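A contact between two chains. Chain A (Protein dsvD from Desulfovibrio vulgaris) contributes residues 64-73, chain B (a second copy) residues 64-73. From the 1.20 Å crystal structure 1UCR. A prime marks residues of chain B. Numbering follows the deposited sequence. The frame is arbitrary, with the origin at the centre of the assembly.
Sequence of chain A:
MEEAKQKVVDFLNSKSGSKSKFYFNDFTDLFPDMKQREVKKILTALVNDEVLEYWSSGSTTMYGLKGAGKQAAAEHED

Chain A 64-73: GLKGAGKQAA
Chain B 64-73: GLKGAGKQAA

Each copy of dsvD contributes the same element to this contact: the end of a strand (Gly64 and Leu65), a type II turn from Leu65 to Ala68, and the first turns of a helix starting at Ala68. The turn is closed by Ala68 N donating to Leu65 O (3.0 Å; 2.9 Å from Ala68′ N to Leu65′ O). The two elements meet turn to turn, with CA of Leu65 6.0 Å from CA of Gly67′, CA of Gly67 6.4 Å from CA of Leu65′, and the CA atoms of Ala68 and Ala68′ 7.0 Å apart. From there the helices run in broadly the same direction, at 26° to each other, with axes approaching to 10.7 Å. Together the stretches bury 446 Å².

Gln71 and Gln71′ cover the most surface, 84 and 75 Å². In both, the CA-to-CB bond points toward the partner, one helical turn beyond the N-cap glycines, but their conformations differ. Gln71 has chi1 m (-85°), chi2 -125° and chi3 166°; Gln71′ has chi1 t (155°), chi2 120° and chi3 -115°. Gln71 NE2 donates to Ala68′ O at 3.3 Å, with an N-H...O angle of 139°, and lies 3.0 Å from Gln71′ CG. Across the pair, Gln71′ NE2 is 3.4 Å from Ala68 O. A long side chain ending in an amide can thus reach the first-turn carbonyl of the neighbouring helix; Ala68′ O also accepts a backbone hydrogen bond from Ala72′ N (2.9 Å). Small alanine side chains border the amides: Ala68 CB is 4.2 Å from Gln71′ NE2, Ala72 CB 4.2 Å from Gln71′ OE1, and Ala72′ CB 4.3 Å from Gln71 NE2.

Nearer the strands, Leu65 and Leu65′ supply the largest apolar side chains of the contact, covering 55 and 51 Å². In both, the CA-to-CB bond points toward the partner, and the rotamer is the same, chi1 m (-73°) and chi2 t (165°). Leu65 CB packs 3.4 Å from Lys66′ O and its CD1 3.7 Å from Gly67′ CA; reciprocally, Leu65′ CB lies 3.5 Å from Lys66 O and its CD1 3.8 Å from Gly67 CA. The glycines suit this place twice over. Their phi/psi of 93/-13° and 96/-17° would jam a CB against the preceding carbonyl, and a CB on Gly67 would fall 2.7 Å from Leu65′ CD1, one on Gly67′ 2.6 Å from Leu65 CD1.

Lys66 and Lys66′, each covering 43 Å², lend aliphatic carbons: Lys66 CG is 4.1 Å from Leu65′ CD2, and Lys66′ CG 4.2 Å from Leu65 CD2. With chi1 t and chi2 p, their CA-to-CB bonds point sideways and the ends lead away from the partner.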

# COMPACT_ATOMS: atom_id res chain seq x y z
N GLY A 64 -0.44 -2.47 -8.59
CA GLY A 64 -0.02 -3.27 -7.45
C GLY A 64 -0.28 -2.50 -6.17
O GLY A 64 -0.53 -1.30 -6.18
N LEU A 65 -0.14 -3.21 -5.04
CA LEU A 65 -0.18 -2.46 -3.77
C LEU A 65 1.00 -1.51 -3.69
O LEU A 65 2.10 -1.83 -4.12
CB LEU A 65 -0.21 -3.47 -2.62
CG LEU A 65 -1.57 -4.19 -2.49
CD1 LEU A 65 -1.41 -5.41 -1.59
CD2 LEU A 65 -2.63 -3.25 -1.95
N LYS A 66 0.76 -0.34 -3.08
CA LYS A 66 1.77 0.75 -3.00
C LYS A 66 3.02 0.14 -2.39
O LYS A 66 2.98 -0.52 -1.36
CB LYS A 66 1.23 1.88 -2.15
CG LYS A 66 2.07 3.16 -1.97
CD LYS A 66 1.86 4.07 -3.12
CE LYS A 66 2.68 5.35 -3.17
NZ LYS A 66 2.79 5.76 -4.59
N GLY A 67 4.18 0.45 -2.95
CA GLY A 67 5.45 0.01 -2.49
C GLY A 67 5.93 -1.26 -3.13
O GLY A 67 7.09 -1.61 -3.01
N ALA A 68 5.04 -1.96 -3.85
CA ALA A 68 5.42 -3.28 -4.34
C ALA A 68 6.57 -3.18 -5.33
O ALA A 68 7.50 -4.01 -5.31
CB ALA A 68 4.17 -3.88 -4.98
N GLY A 69 6.55 -2.16 -6.19
CA GLY A 69 7.57 -1.94 -7.20
C GLY A 69 8.93 -1.75 -6.62
O GLY A 69 9.95 -2.35 -7.00
N LYS A 70 9.00 -0.93 -5.56
CA LYS A 70 10.35 -0.74 -5.01
C LYS A 70 10.77 -1.83 -4.06
O LYS A 70 11.99 -2.02 -3.95
CB LYS A 70 10.39 0.60 -4.29
CG LYS A 70 10.26 1.73 -5.29
CD LYS A 70 10.04 3.03 -4.53
CE LYS A 70 9.64 4.17 -5.45
NZ LYS A 70 9.72 5.52 -4.82
N GLN A 71 9.83 -2.54 -3.43
CA GLN A 71 10.23 -3.67 -2.57
C GLN A 71 10.95 -4.73 -3.42
O GLN A 71 12.02 -5.27 -3.15
CB GLN A 71 9.04 -4.38 -1.99
CG GLN A 71 8.30 -4.04 -0.77
CD GLN A 71 8.03 -4.96 0.38
OE1 GLN A 71 7.62 -4.36 1.39
NE2 GLN A 71 8.17 -6.27 0.51
N ALA A 72 10.25 -5.07 -4.51
CA ALA A 72 10.66 -6.15 -5.38
C ALA A 72 12.02 -5.85 -5.99
O ALA A 72 12.81 -6.73 -6.22
CB ALA A 72 9.67 -6.36 -6.53
N ALA A 73 12.19 -4.55 -6.27
CA ALA A 73 13.43 -4.15 -6.93
C ALA A 73 14.58 -4.32 -5.95
O ALA A 73 15.61 -4.80 -6.42
CB ALA A 73 13.29 -2.75 -7.51
N GLY B 64 4.06 -0.75 8.07
CA GLY B 64 4.63 -0.76 6.73
C GLY B 64 3.54 -0.57 5.70
O GLY B 64 2.35 -0.53 6.03
N LEU B 65 3.95 -0.38 4.43
CA LEU B 65 2.94 -0.22 3.40
C LEU B 65 2.11 -1.49 3.19
O LEU B 65 2.61 -2.60 3.30
CB LEU B 65 3.67 0.13 2.06
CG LEU B 65 4.20 1.56 2.06
CD1 LEU B 65 5.21 1.74 0.92
CD2 LEU B 65 3.11 2.65 1.97
N LYS B 66 0.80 -1.34 2.90
CA LYS B 66 -0.08 -2.48 2.72
C LYS B 66 0.48 -3.43 1.71
O LYS B 66 0.84 -3.00 0.59
CB LYS B 66 -1.43 -1.95 2.22
CG LYS B 66 -2.52 -2.99 2.20
CD LYS B 66 -2.94 -3.34 3.64
CE LYS B 66 -4.24 -4.17 3.66
NZ LYS B 66 -4.42 -4.65 5.08
N GLY B 67 0.53 -4.69 2.06
CA GLY B 67 1.06 -5.72 1.16
C GLY B 67 2.51 -6.04 1.42
O GLY B 67 2.99 -7.11 0.97
N ALA B 68 3.28 -5.20 2.12
CA ALA B 68 4.71 -5.45 2.29
C ALA B 68 4.98 -6.73 3.04
O ALA B 68 5.98 -7.42 2.68
CB ALA B 68 5.35 -4.27 3.02
N GLY B 69 4.15 -7.01 4.05
CA GLY B 69 4.36 -8.26 4.82
C GLY B 69 4.27 -9.51 3.99
O GLY B 69 5.11 -10.45 4.01
N LYS B 70 3.23 -9.61 3.17
CA LYS B 70 3.01 -10.79 2.33
C LYS B 70 4.07 -10.83 1.24
O LYS B 70 4.50 -11.94 0.87
CB LYS B 70 1.59 -10.76 1.75
CG LYS B 70 0.49 -10.87 2.81
CD LYS B 70 -0.61 -11.86 2.52
CE LYS B 70 -1.70 -11.78 3.59
NZ LYS B 70 -3.10 -11.96 3.11
N GLN B 71 4.47 -9.65 0.73
CA GLN B 71 5.48 -9.65 -0.31
C GLN B 71 6.81 -10.15 0.24
O GLN B 71 7.46 -10.91 -0.51
CB GLN B 71 5.69 -8.26 -0.94
CG GLN B 71 7.10 -8.23 -1.51
CD GLN B 71 7.22 -7.98 -3.00
OE1 GLN B 71 7.67 -8.84 -3.79
NE2 GLN B 71 6.84 -6.76 -3.36
N ALA B 72 7.19 -9.76 1.46
CA ALA B 72 8.45 -10.23 2.06
C ALA B 72 8.39 -11.71 2.39
O ALA B 72 9.39 -12.42 2.29
CB ALA B 72 8.84 -9.47 3.32
N ALA B 73 7.23 -12.20 2.82
CA ALA B 73 7.05 -13.63 3.15
C ALA B 73 7.25 -14.42 1.88
O ALA B 73 7.88 -15.45 1.88
CB ALA B 73 5.65 -13.90 3.69